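Local coordinates for protein L-threonine 3-dehydrogenase (Clostridioides difficile, PDB 7OL1) that probably oxidises the 3-hydroxyl group of L-threonine with a nicotinamide cofactor, at residues Lys24-Gly29 / Asn79-Ile84; Asn50-Ser55 / Tyr88-Ile93; Glu83-Tyr88 / Lys127-Lys132; Asn117-Gly122 / Cys131-Pro136. All blocks are in the same frame, centred on the assembly; numbering follows the deposited sequence.

Interaction 1: Lys24-Gly29 / Asn79-Ile84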
loop_
_atom_site.group_PDB
_atom_site.type_symbol
_atom_site.label_atom_id
_atom_site.label_comp_id
_atom_site.label_asym_id
_atom_site.label_seq_id
_atom_site.Cartn_x
_atom_site.Cartn_y
_atom_site.Cartn_z
ATOM N N LYS A 24 13.956 -23.890 -13.667
ATOM C CA LYS A 24 14.057 -24.303 -12.242
ATOM C C LYS A 24 13.283 -23.316 -11.355
ATOM O O LYS A 24 13.704 -22.124 -11.237
ATOM C CB LYS A 24 15.524 -24.380 -11.797
ATOM C CG LYS A 24 16.458 -25.150 -12.726
ATOM C CD LYS A 24 17.854 -25.454 -12.171
ATOM C CE LYS A 24 17.857 -26.275 -10.891
ATOM N NZ LYS A 24 17.189 -27.580 -11.047
ATOM N N ILE A 25 12.267 -23.841 -10.667
ATOM C CA ILE A 25 11.159 -23.084 -10.025
ATOM C C ILE A 25 11.120 -23.385 -8.517
ATOM O O ILE A 25 10.952 -24.574 -8.143
ATOM C CB ILE A 25 9.829 -23.488 -10.707
ATOM C CG1 ILE A 25 9.910 -23.397 -12.229
ATOM C CG2 ILE A 25 8.646 -22.702 -10.173
ATOM C CD1 ILE A 25 8.913 -24.306 -12.932
ATOM N N LEU A 26 11.184 -22.345 -7.681
ATOM C CA LEU A 26 10.898 -22.424 -6.220
ATOM C C LEU A 26 9.484 -21.895 -5.996
ATOM O O LEU A 26 9.241 -20.758 -6.324
ATOM C CB LEU A 26 11.943 -21.593 -5.460
ATOM C CG LEU A 26 11.648 -21.255 -3.997
ATOM C CD1 LEU A 26 11.543 -22.495 -3.132
ATOM C CD2 LEU A 26 12.709 -20.323 -3.422
ATOM N N ILE A 27 8.604 -22.703 -5.428
ATOM C CA ILE A 27 7.264 -22.292 -4.935
ATOM C C ILE A 27 7.288 -22.147 -3.411
ATOM O O ILE A 27 7.376 -23.188 -2.742
ATOM C CB ILE A 27 6.212 -23.338 -5.341
ATOM C CG1 ILE A 27 6.294 -23.679 -6.830
ATOM C CG2 ILE A 27 4.828 -22.856 -4.933
ATOM C CD1 ILE A 27 5.471 -24.884 -7.194
ATOM N N THR A 28 7.134 -20.928 -2.884
ATOM C CA THR A 28 6.781 -20.688 -1.457
ATOM C C THR A 28 5.265 -20.856 -1.301
ATOM O O THR A 28 4.552 -20.699 -2.285
ATOM C CB THR A 28 7.296 -19.331 -0.976
ATOM O OG1 THR A 28 6.304 -18.407 -1.396
ATOM C CG2 THR A 28 8.661 -18.950 -1.524
ATOM N N GLY A 29 4.803 -21.253 -0.123
ATOM C CA GLY A 29 3.374 -21.461 0.180
ATOM C C GLY A 29 2.782 -22.609 -0.615
ATOM O O GLY A 29 1.567 -22.616 -0.897
ATOM N N ASN A 79 17.692 -15.036 5.127
ATOM C CA ASN A 79 18.871 -15.926 5.037
ATOM C C ASN A 79 18.456 -17.299 4.498
ATOM O O ASN A 79 19.047 -17.746 3.474
ATOM C CB ASN A 79 19.561 -16.088 6.387
ATOM C CG ASN A 79 20.856 -16.833 6.205
ATOM O OD1 ASN A 79 20.925 -18.041 6.437
ATOM N ND2 ASN A 79 21.815 -16.143 5.618
ATOM N N ARG A 80 17.491 -17.963 5.140
ATOM C CA ARG A 80 17.179 -19.376 4.776
ATOM C C ARG A 80 16.503 -19.369 3.397
ATOM O O ARG A 80 16.820 -20.257 2.575
ATOM C CB ARG A 80 16.372 -20.090 5.861
ATOM C CG ARG A 80 15.696 -21.359 5.373
ATOM C CD ARG A 80 16.216 -22.727 5.800
ATOM N NE ARG A 80 17.528 -22.949 5.247
ATOM C CZ ARG A 80 18.008 -24.094 4.744
ATOM N NH1 ARG A 80 17.290 -25.205 4.652
ATOM N NH2 ARG A 80 19.253 -24.088 4.305
ATOM N N PHE A 81 15.641 -18.383 3.136
ATOM C CA PHE A 81 14.948 -18.203 1.835
ATOM C C PHE A 81 16.021 -18.165 0.757
ATOM O O PHE A 81 15.933 -18.939 -0.236
ATOM C CB PHE A 81 14.119 -16.916 1.866
ATOM C CG PHE A 81 13.037 -16.730 0.829
ATOM C CD1 PHE A 81 13.090 -17.342 -0.411
ATOM C CD2 PHE A 81 11.988 -15.858 1.086
ATOM C CE1 PHE A 81 12.087 -17.136 -1.338
ATOM C CE2 PHE A 81 11.000 -15.642 0.150
ATOM C CZ PHE A 81 11.054 -16.286 -1.054
ATOM N N PHE A 82 17.038 -17.330 0.967
ATOM C CA PHE A 82 18.168 -17.164 0.009
ATOM C C PHE A 82 18.922 -18.490 -0.138
ATOM O O PHE A 82 19.314 -18.847 -1.258
ATOM C CB PHE A 82 19.111 -16.077 0.508
ATOM C CG PHE A 82 20.331 -15.833 -0.337
ATOM C CD1 PHE A 82 20.224 -15.265 -1.593
ATOM C CD2 PHE A 82 21.602 -16.083 0.163
ATOM C CE1 PHE A 82 21.360 -14.997 -2.351
ATOM C CE2 PHE A 82 22.731 -15.808 -0.591
ATOM C CZ PHE A 82 22.609 -15.279 -1.856
ATOM N N GLU A 83 19.126 -19.204 0.974
ATOM C CA GLU A 83 19.856 -20.486 0.947
ATOM C C GLU A 83 19.160 -21.402 -0.057
ATOM O O GLU A 83 19.873 -22.054 -0.879
ATOM C CB GLU A 83 19.971 -21.089 2.353
ATOM C CG GLU A 83 20.996 -20.368 3.213
ATOM C CD GLU A 83 21.340 -20.952 4.571
ATOM O OE1 GLU A 83 20.539 -21.740 5.143
ATOM O OE2 GLU A 83 22.432 -20.604 5.051
ATOM N N ILE A 84 17.829 -21.486 0.013
ATOM C CA ILE A 84 17.059 -22.466 -0.808
ATOM C C ILE A 84 16.998 -21.993 -2.259
ATOM O O ILE A 84 17.104 -22.840 -3.140
ATOM C CB ILE A 84 15.696 -22.760 -0.188
ATOM C CG1 ILE A 84 15.913 -23.603 1.067
ATOM C CG2 ILE A 84 14.771 -23.459 -1.170
ATOM C CD1 ILE A 84 14.987 -23.232 2.176
#
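Thr28 OG1 is gripped by two groups, the backbone N of Ala97 in a hydrogen bond and His95 ND1 in a weak one, while the methyl of the same side chain is spent on the helix. With chi1 at 83°, OG1 lies between the backbone N and the carbonyl carbon, and CG2 is sent to the aromatic ring of Phe81, 3.6 Å from its CZ. Two residues earlier on strand 25-28, Leu26 divides its branches between Phe81 and Ile84, one helical turn apart: CD2 meets the ring edge at Phe81 CE1 (3.9 Å), and CD1 meets Ile84 CG2 (3.9 Å). Residues 79-84 run roughly antiparallel to the strand, at 149° and an axis distance of 11.0 Å, as in the alternating beta-alpha units of a Rossmann fold. This is the first strand of that fold, leading at Gly29 into the glycine-rich loop of the family. Val75 and, from helix 108-129, Ile125 also touch Phe81. On the exposed side of the helix, Arg80 holds Glu83 side-on: NE (3.2 Å) and NH2 (2.8 Å) both give to Glu83 OE1, close to the guanidinium plane. No hydrogen bond crosses between the segments, so what passes directly between these strand and helix residues is apolar packing, with the polar half of Thr28 satisfied elsewhere and the salt bridge kept within the helix.

Interaction 2: Asn50-Ser55 / Tyr88-Ile93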
loop_
_atom_site.group_PDB
_atom_site.type_symbol
_atom_site.label_atom_id
_atom_site.label_comp_id
_atom_site.label_asym_id
_atom_site.label_seq_id
_atom_site.Cartn_x
_atom_site.Cartn_y
_atom_site.Cartn_z
ATOM N N ASN A 50 13.060 -30.305 -11.010
ATOM C CA ASN A 50 13.245 -28.858 -11.308
ATOM C C ASN A 50 12.237 -27.971 -10.559
ATOM O O ASN A 50 12.314 -26.726 -10.699
ATOM C CB ASN A 50 13.097 -28.617 -12.799
ATOM C CG ASN A 50 14.210 -29.281 -13.560
ATOM O OD1 ASN A 50 15.367 -29.174 -13.186
ATOM N ND2 ASN A 50 13.866 -29.959 -14.629
ATOM N N VAL A 51 11.329 -28.590 -9.807
ATOM C CA VAL A 51 10.302 -27.905 -8.984
ATOM C C VAL A 51 10.562 -28.250 -7.521
ATOM O O VAL A 51 10.344 -29.460 -7.108
ATOM C CB VAL A 51 8.890 -28.313 -9.430
ATOM C CG1 VAL A 51 7.810 -27.722 -8.542
ATOM C CG2 VAL A 51 8.671 -27.912 -10.865
ATOM N N ILE A 52 10.982 -27.211 -6.799
ATOM C CA ILE A 52 11.179 -27.179 -5.324
ATOM C C ILE A 52 9.931 -26.591 -4.668
ATOM O O ILE A 52 9.792 -25.346 -4.659
ATOM C CB ILE A 52 12.415 -26.337 -4.984
ATOM C CG1 ILE A 52 13.672 -26.935 -5.605
ATOM C CG2 ILE A 52 12.549 -26.186 -3.493
ATOM C CD1 ILE A 52 14.045 -26.264 -6.872
ATOM N N ALA A 53 9.079 -27.445 -4.117
ATOM C CA ALA A 53 7.962 -27.033 -3.246
ATOM C C ALA A 53 8.502 -26.723 -1.858
ATOM O O ALA A 53 9.327 -27.487 -1.418
ATOM C CB ALA A 53 6.940 -28.122 -3.167
ATOM N N SER A 54 8.024 -25.655 -1.224
ATOM C CA SER A 54 8.447 -25.161 0.108
ATOM C C SER A 54 7.221 -24.741 0.930
ATOM O O SER A 54 6.270 -24.299 0.324
ATOM C CB SER A 54 9.446 -24.041 -0.062
ATOM O OG SER A 54 8.846 -22.757 -0.120
ATOM N N SER A 55 7.258 -24.868 2.259
ATOM C CA SER A 55 6.176 -24.478 3.202
ATOM C C SER A 55 6.762 -24.284 4.601
ATOM O O SER A 55 7.831 -24.795 4.829
ATOM C CB SER A 55 5.068 -25.501 3.212
ATOM O OG SER A 55 3.974 -25.077 4.028
ATOM N N TYR A 88 19.388 -24.716 -5.418
ATOM C CA TYR A 88 18.827 -25.350 -6.642
ATOM C C TYR A 88 19.000 -24.426 -7.860
ATOM O O TYR A 88 18.444 -24.750 -8.897
ATOM C CB TYR A 88 17.368 -25.741 -6.411
ATOM C CG TYR A 88 17.115 -26.690 -5.268
ATOM C CD1 TYR A 88 17.172 -28.067 -5.442
ATOM C CD2 TYR A 88 16.764 -26.219 -4.013
ATOM C CE1 TYR A 88 16.901 -28.946 -4.401
ATOM C CE2 TYR A 88 16.491 -27.084 -2.960
ATOM C CZ TYR A 88 16.559 -28.453 -3.153
ATOM O OH TYR A 88 16.274 -29.295 -2.121
ATOM N N ASP A 89 19.752 -23.333 -7.735
ATOM C CA ASP A 89 19.958 -22.320 -8.804
ATOM C C ASP A 89 18.651 -21.988 -9.530
ATOM O O ASP A 89 18.598 -22.236 -10.739
ATOM C CB ASP A 89 20.916 -22.833 -9.872
ATOM C CG ASP A 89 22.187 -23.429 -9.318
ATOM O OD1 ASP A 89 22.927 -22.705 -8.582
ATOM O OD2 ASP A 89 22.410 -24.613 -9.632
ATOM N N VAL A 90 17.641 -21.461 -8.840
ATOM C CA VAL A 90 16.290 -21.246 -9.432
ATOM C C VAL A 90 16.332 -19.990 -10.311
ATOM O O VAL A 90 17.188 -19.145 -10.092
ATOM C CB VAL A 90 15.212 -21.156 -8.345
ATOM C CG1 VAL A 90 15.012 -22.499 -7.666
ATOM C CG2 VAL A 90 15.529 -20.075 -7.332
ATOM N N ASP A 91 15.494 -19.939 -11.342
ATOM C CA ASP A 91 15.365 -18.773 -12.263
ATOM C C ASP A 91 13.985 -18.138 -12.040
ATOM O O ASP A 91 13.823 -16.977 -12.396
ATOM C CB ASP A 91 15.605 -19.187 -13.720
ATOM C CG ASP A 91 14.757 -20.365 -14.189
ATOM O OD1 ASP A 91 13.605 -20.102 -14.599
ATOM O OD2 ASP A 91 15.252 -21.545 -14.135
ATOM N N THR A 92 13.068 -18.867 -11.398
ATOM C CA THR A 92 11.682 -18.453 -11.076
ATOM C C THR A 92 11.359 -18.709 -9.601
ATOM O O THR A 92 11.578 -19.830 -9.136
ATOM C CB THR A 92 10.714 -19.255 -11.943
ATOM O OG1 THR A 92 11.244 -19.086 -13.254
ATOM C CG2 THR A 92 9.278 -18.803 -11.827
ATOM N N ILE A 93 10.786 -17.720 -8.917
ATOM C CA ILE A 93 10.174 -17.874 -7.567
ATOM C C ILE A 93 8.684 -17.548 -7.703
ATOM O O ILE A 93 8.362 -16.446 -8.100
ATOM C CB ILE A 93 10.900 -16.964 -6.555
ATOM C CG1 ILE A 93 12.417 -17.172 -6.592
ATOM C CG2 ILE A 93 10.355 -17.148 -5.145
ATOM C CD1 ILE A 93 13.177 -16.409 -5.531
#
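Ile52 and Tyr88 use the same first torsion, each placing its gamma carbon (CG1 in Ile52, CG in Tyr88) anti to the carbonyl carbon (chi1 -61° and -58°), and this brings the isoleucine against one face of the phenol ring. The two belong to the Rossmann sheet and the turn beside it: strand 51-55 is the neighbour of strand 25-28, whose other flank is strand 92-95, and Tyr88 begins the loop leading into that strand. Ile52 CG1 stands over the ring in a CH-pi contact, 3.5 Å from the centroid and only 14° off the normal. Its CD1 lies at the base of the tyrosine, against CB, and also reaches Val90 CG1 at 4.0 Å. Leu26 of the intervening strand touches both Ile52 and Val90. The ring's far end is tied down separately, as Tyr88 OH bonds Glu71 OE1, while Ile69 packs against both Ile52 and Tyr88. Past Val90 the loop is braced by Asp91, whose carboxylate receives the backbone N of Lys23 and of Lys24. Thr92 OG1 adds a third bond, donated to Asp91 OD1 at 2.9 Å from well above the carboxylate plane.

Interaction 3: Glu83-Tyr88 / Lys127-Lys132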
loop_
_atom_site.group_PDB
_atom_site.type_symbol
_atom_site.label_atom_id
_atom_site.label_comp_id
_atom_site.label_asym_id
_atom_site.label_seq_id
_atom_site.Cartn_x
_atom_site.Cartn_y
_atom_site.Cartn_z
ATOM N N GLU A 83 19.126 -19.204 0.974
ATOM C CA GLU A 83 19.856 -20.486 0.947
ATOM C C GLU A 83 19.160 -21.402 -0.057
ATOM O O GLU A 83 19.873 -22.054 -0.879
ATOM C CB GLU A 83 19.971 -21.089 2.353
ATOM C CG GLU A 83 20.996 -20.368 3.213
ATOM C CD GLU A 83 21.340 -20.952 4.571
ATOM O OE1 GLU A 83 20.539 -21.740 5.143
ATOM O OE2 GLU A 83 22.432 -20.604 5.051
ATOM N N ILE A 84 17.829 -21.486 0.013
ATOM C CA ILE A 84 17.059 -22.466 -0.808
ATOM C C ILE A 84 16.998 -21.993 -2.259
ATOM O O ILE A 84 17.104 -22.840 -3.140
ATOM C CB ILE A 84 15.696 -22.760 -0.188
ATOM C CG1 ILE A 84 15.913 -23.603 1.067
ATOM C CG2 ILE A 84 14.771 -23.459 -1.170
ATOM C CD1 ILE A 84 14.987 -23.232 2.176
ATOM N N ALA A 85 16.957 -20.694 -2.511
ATOM C CA ALA A 85 17.090 -20.173 -3.888
ATOM C C ALA A 85 18.422 -20.635 -4.478
ATOM O O ALA A 85 18.386 -21.148 -5.603
ATOM C CB ALA A 85 16.976 -18.668 -3.928
ATOM N N LYS A 86 19.542 -20.461 -3.761
ATOM C CA LYS A 86 20.911 -20.772 -4.279
ATOM C C LYS A 86 21.126 -22.284 -4.435
ATOM O O LYS A 86 21.806 -22.687 -5.428
ATOM C CB LYS A 86 21.984 -20.211 -3.356
ATOM C CG LYS A 86 21.950 -18.702 -3.186
ATOM C CD LYS A 86 22.293 -17.983 -4.458
ATOM C CE LYS A 86 23.761 -17.680 -4.603
ATOM N NZ LYS A 86 24.177 -17.946 -5.993
ATOM N N LYS A 87 20.548 -23.083 -3.534
ATOM C CA LYS A 87 20.811 -24.543 -3.440
ATOM C C LYS A 87 20.385 -25.255 -4.720
ATOM O O LYS A 87 20.964 -26.325 -5.036
ATOM C CB LYS A 87 20.095 -25.135 -2.229
ATOM C CG LYS A 87 19.974 -26.655 -2.185
ATOM C CD LYS A 87 19.528 -27.041 -0.773
ATOM C CE LYS A 87 19.368 -28.519 -0.478
ATOM N NZ LYS A 87 18.854 -28.718 0.902
ATOM N N TYR A 88 19.388 -24.716 -5.418
ATOM C CA TYR A 88 18.827 -25.350 -6.642
ATOM C C TYR A 88 19.000 -24.426 -7.860
ATOM O O TYR A 88 18.444 -24.750 -8.897
ATOM C CB TYR A 88 17.368 -25.741 -6.411
ATOM C CG TYR A 88 17.115 -26.690 -5.268
ATOM C CD1 TYR A 88 17.172 -28.067 -5.442
ATOM C CD2 TYR A 88 16.764 -26.219 -4.013
ATOM C CE1 TYR A 88 16.901 -28.946 -4.401
ATOM C CE2 TYR A 88 16.491 -27.084 -2.960
ATOM C CZ TYR A 88 16.559 -28.453 -3.153
ATOM O OH TYR A 88 16.274 -29.295 -2.121
ATOM N N LYS A 127 15.976 -9.591 -6.819
ATOM C CA LYS A 127 16.882 -8.473 -7.194
ATOM C C LYS A 127 18.313 -9.009 -7.324
ATOM O O LYS A 127 18.996 -8.591 -8.258
ATOM C CB LYS A 127 16.820 -7.340 -6.163
ATOM C CG LYS A 127 17.621 -6.090 -6.513
ATOM C CD LYS A 127 17.718 -5.062 -5.393
ATOM C CE LYS A 127 18.846 -4.075 -5.614
ATOM N NZ LYS A 127 18.816 -2.926 -4.677
ATOM N N GLU A 128 18.747 -9.879 -6.405
ATOM C CA GLU A 128 20.167 -10.298 -6.280
ATOM C C GLU A 128 20.465 -11.381 -7.315
ATOM O O GLU A 128 21.573 -11.376 -7.824
ATOM C CB GLU A 128 20.505 -10.786 -4.870
ATOM C CG GLU A 128 22.002 -10.796 -4.574
ATOM C CD GLU A 128 22.394 -11.116 -3.135
ATOM O OE1 GLU A 128 21.611 -10.805 -2.185
ATOM O OE2 GLU A 128 23.490 -11.683 -2.960
ATOM N N LEU A 129 19.506 -12.250 -7.622
ATOM C CA LEU A 129 19.707 -13.461 -8.462
ATOM C C LEU A 129 19.176 -13.302 -9.894
ATOM O O LEU A 129 19.317 -14.272 -10.643
ATOM C CB LEU A 129 18.962 -14.623 -7.806
ATOM C CG LEU A 129 19.432 -15.005 -6.404
ATOM C CD1 LEU A 129 18.967 -16.419 -6.074
ATOM C CD2 LEU A 129 20.947 -14.869 -6.267
ATOM N N ASP A 130 18.521 -12.196 -10.254
ATOM C CA ASP A 130 17.847 -12.068 -11.575
ATOM C C ASP A 130 16.766 -13.141 -11.731
ATOM O O ASP A 130 16.685 -13.775 -12.792
ATOM C CB ASP A 130 18.849 -12.169 -12.727
ATOM C CG ASP A 130 18.946 -10.872 -13.491
ATOM O OD1 ASP A 130 19.676 -9.970 -13.011
ATOM O OD2 ASP A 130 18.250 -10.762 -14.523
ATOM N N CYS A 131 15.946 -13.337 -10.718
ATOM C CA CYS A 131 14.794 -14.262 -10.805
ATOM C C CYS A 131 13.601 -13.541 -11.393
ATOM O O CYS A 131 13.507 -12.298 -11.260
ATOM C CB CYS A 131 14.329 -14.772 -9.455
ATOM S SG CYS A 131 15.514 -15.943 -8.783
ATOM N N LYS A 132 12.773 -14.356 -12.022
ATOM C CA LYS A 132 11.352 -14.118 -12.291
ATOM C C LYS A 132 10.668 -14.231 -10.937
ATOM O O LYS A 132 10.960 -15.194 -10.214
ATOM C CB LYS A 132 10.861 -15.132 -13.328
ATOM C CG LYS A 132 11.546 -15.001 -14.685
ATOM C CD LYS A 132 10.888 -15.814 -15.773
ATOM C CE LYS A 132 11.653 -17.076 -16.096
ATOM N NZ LYS A 132 12.821 -16.789 -16.964
#
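Leu129, through which helix 108-129 touches Ala85 and Lys86 of helix 78-87, comes third in the segment 127-132. Before it, Lys127 looks elsewhere, making a cation-pi contact with Phe181. Glu128 starts out toward the neighbouring helix and packs on Phe82. Its OE2 remains 7.0 Å from Lys86 NZ, so the opposite charges probably attract only weakly and at long range. Leu129 then does the work. Its CG stands anti to the carbonyl carbon (chi1 -62°), which lays the forked end against the other helix. CD1 meets the methyl of Ala85, 3.7 Å from CB, and CD2 lies 3.8 Å from Lys86 CD. The lysine chain bends at chi2 (-67°) and again beyond it, crossing the leucine at a slant, so that its CD covers the leucine although the residue is otherwise exposed. Phe82 adds a further apolar neighbour to Leu129, and Ala85 also touches Ile125 and Val90. At Asp130 the chain leaves the helix with a positive phi of 60°. Cys131 turns in against Ile93 and Ala126, and Lys132 enters the sheet through backbone hydrogen bonds with Asp91 and Ile93. Contact is thus concentrated in the last turn of one helix and near the end of the other: two neighbouring helices covering one face of a Rossmann sheet, each followed by a strand of that sheet.

Interaction 4: Asn117-Gly122 / Cys131-Pro136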
loop_
_atom_site.group_PDB
_atom_site.type_symbol
_atom_site.label_atom_id
_atom_site.label_comp_id
_atom_site.label_asym_id
_atom_site.label_seq_id
_atom_site.Cartn_x
_atom_site.Cartn_y
_atom_site.Cartn_z
ATOM N N ASN A 117 6.928 -9.038 5.088
ATOM C CA ASN A 117 8.359 -9.375 5.282
ATOM C C ASN A 117 8.661 -10.572 4.381
ATOM O O ASN A 117 9.775 -10.615 3.754
ATOM C CB ASN A 117 8.733 -9.551 6.752
ATOM C CG ASN A 117 8.503 -8.261 7.521
ATOM O OD1 ASN A 117 8.867 -7.149 7.092
ATOM N ND2 ASN A 117 7.872 -8.407 8.670
ATOM N N GLY A 118 7.717 -11.500 4.255
ATOM C CA GLY A 118 7.933 -12.619 3.312
ATOM C C GLY A 118 8.214 -12.070 1.920
ATOM O O GLY A 118 9.220 -12.460 1.317
ATOM N N LEU A 119 7.386 -11.116 1.474
ATOM C CA LEU A 119 7.406 -10.563 0.103
ATOM C C LEU A 119 8.696 -9.779 -0.088
ATOM O O LEU A 119 9.431 -10.051 -1.066
ATOM C CB LEU A 119 6.190 -9.662 -0.100
ATOM C CG LEU A 119 6.112 -8.960 -1.453
ATOM C CD1 LEU A 119 6.273 -9.962 -2.576
ATOM C CD2 LEU A 119 4.798 -8.206 -1.615
ATOM N N ILE A 120 8.965 -8.819 0.787
ATOM C CA ILE A 120 10.178 -7.958 0.626
ATOM C C ILE A 120 11.424 -8.849 0.623
ATOM O O ILE A 120 12.384 -8.524 -0.068
ATOM C CB ILE A 120 10.227 -6.839 1.686
ATOM C CG1 ILE A 120 11.378 -5.873 1.440
ATOM C CG2 ILE A 120 10.272 -7.379 3.093
ATOM C CD1 ILE A 120 10.875 -4.472 1.226
ATOM N N ASN A 121 11.396 -9.978 1.325
ATOM C CA ASN A 121 12.566 -10.879 1.399
ATOM C C ASN A 121 12.739 -11.468 0.004
ATOM O O ASN A 121 13.838 -11.373 -0.578
ATOM C CB ASN A 121 12.393 -11.929 2.502
ATOM C CG ASN A 121 12.636 -11.422 3.919
ATOM O OD1 ASN A 121 13.186 -10.330 4.156
ATOM N ND2 ASN A 121 12.203 -12.227 4.880
ATOM N N GLY A 122 11.671 -12.056 -0.519
ATOM C CA GLY A 122 11.660 -12.638 -1.873
ATOM C C GLY A 122 12.074 -11.626 -2.933
ATOM O O GLY A 122 12.710 -12.031 -3.919
ATOM N N CYS A 131 15.946 -13.337 -10.718
ATOM C CA CYS A 131 14.794 -14.262 -10.805
ATOM C C CYS A 131 13.601 -13.541 -11.393
ATOM O O CYS A 131 13.507 -12.298 -11.260
ATOM C CB CYS A 131 14.329 -14.772 -9.455
ATOM S SG CYS A 131 15.514 -15.943 -8.783
ATOM N N LYS A 132 12.773 -14.356 -12.022
ATOM C CA LYS A 132 11.352 -14.118 -12.291
ATOM C C LYS A 132 10.668 -14.231 -10.937
ATOM O O LYS A 132 10.960 -15.194 -10.214
ATOM C CB LYS A 132 10.861 -15.132 -13.328
ATOM C CG LYS A 132 11.546 -15.001 -14.685
ATOM C CD LYS A 132 10.888 -15.814 -15.773
ATOM C CE LYS A 132 11.653 -17.076 -16.096
ATOM N NZ LYS A 132 12.821 -16.789 -16.964
ATOM N N PHE A 133 9.808 -13.273 -10.621
ATOM C CA PHE A 133 9.134 -13.180 -9.312
ATOM C C PHE A 133 7.628 -12.959 -9.523
ATOM O O PHE A 133 7.164 -11.846 -9.849
ATOM C CB PHE A 133 9.827 -12.119 -8.447
ATOM C CG PHE A 133 9.438 -12.267 -6.997
ATOM C CD1 PHE A 133 10.120 -13.133 -6.167
ATOM C CD2 PHE A 133 8.325 -11.621 -6.488
ATOM C CE1 PHE A 133 9.735 -13.297 -4.849
ATOM C CE2 PHE A 133 7.930 -11.804 -5.173
ATOM C CZ PHE A 133 8.634 -12.650 -4.357
ATOM N N PHE A 134 6.866 -14.020 -9.311
ATOM C CA PHE A 134 5.396 -14.018 -9.358
ATOM C C PHE A 134 4.817 -13.981 -7.940
ATOM O O PHE A 134 5.049 -14.895 -7.209
ATOM C CB PHE A 134 4.901 -15.247 -10.099
ATOM C CG PHE A 134 3.411 -15.258 -10.296
ATOM C CD1 PHE A 134 2.574 -15.712 -9.288
ATOM C CD2 PHE A 134 2.857 -14.782 -11.466
ATOM C CE1 PHE A 134 1.205 -15.726 -9.459
ATOM C CE2 PHE A 134 1.487 -14.790 -11.636
ATOM C CZ PHE A 134 0.667 -15.268 -10.637
ATOM N N THR A 135 4.026 -12.956 -7.633
ATOM C CA THR A 135 3.197 -12.811 -6.423
ATOM C C THR A 135 1.727 -12.730 -6.817
ATOM O O THR A 135 1.330 -11.864 -7.573
ATOM C CB THR A 135 3.495 -11.487 -5.722
ATOM O OG1 THR A 135 4.854 -11.133 -5.998
ATOM C CG2 THR A 135 3.156 -11.544 -4.250
ATOM N N PRO A 136 0.855 -13.595 -6.287
ATOM C CA PRO A 136 -0.570 -13.452 -6.496
ATOM C C PRO A 136 -1.108 -12.343 -5.598
ATOM O O PRO A 136 -0.549 -12.148 -4.570
ATOM C CB PRO A 136 -1.147 -14.796 -6.065
ATOM C CG PRO A 136 -0.162 -15.332 -5.053
ATOM C CD PRO A 136 1.183 -14.734 -5.418
#
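Helix 108-129 and strand 132-138 form the second half of a beta-alpha-beta crossover that starts at strand 92-95, and here the helix packs back on the strand it leads into. The ring of Phe133 is the main group, its CG anti to the backbone N (chi1 -164°), which carries the ring up to the helix. Leu119 comes to the ring's edge, its CD1 3.6 Å from Phe133 CE2, and this CD1 lies 3.9 Å from Thr135 CG2, so one methyl touches both Phe133 and Thr135, two residues on. Elsewhere the ring lies against bare backbone: Gly122 has no side chain, and its carbonyl oxygen stands 3.4 Å from Phe133 CE1, approaching obliquely. Leu123 and Ala126, farther along the helix, and Ile93 of the adjacent strand also touch the phenyl. Leu119 and Thr135 both also touch Cys174 of helix 162-181. Ile120, pointing away from the strand, packs on Leu109 of the second subunit, so one helix serves sheet and dimer interface at once. Such a double role is characteristic of the long helices of the extended short-chain dehydrogenase fold, whose Rossmann domains pair through a helical bundle.

All four contacts belong to one Rossmann domain, and their centres lie 6 to 13 Å apart. Interactions 1 and 4 are buried helix-on-sheet contacts and meet where the Phe81 ring touches Gly118 and Gly122. Interaction 2 is also buried, but joins a strand to a loop; it shares the sheet with interaction 1, strand 25-28 lying between strands 51-55 and 92-95. Interaction 3 joins helices 78-87 and 108-129, used also by interactions 1 and 4 respectively, and is the one that reaches the surface, where part of an exposed lysine's chain joins the apolar contact. No hydrogen bond crosses any of the four; the polar links between them are mainly the sheet's backbone bonds.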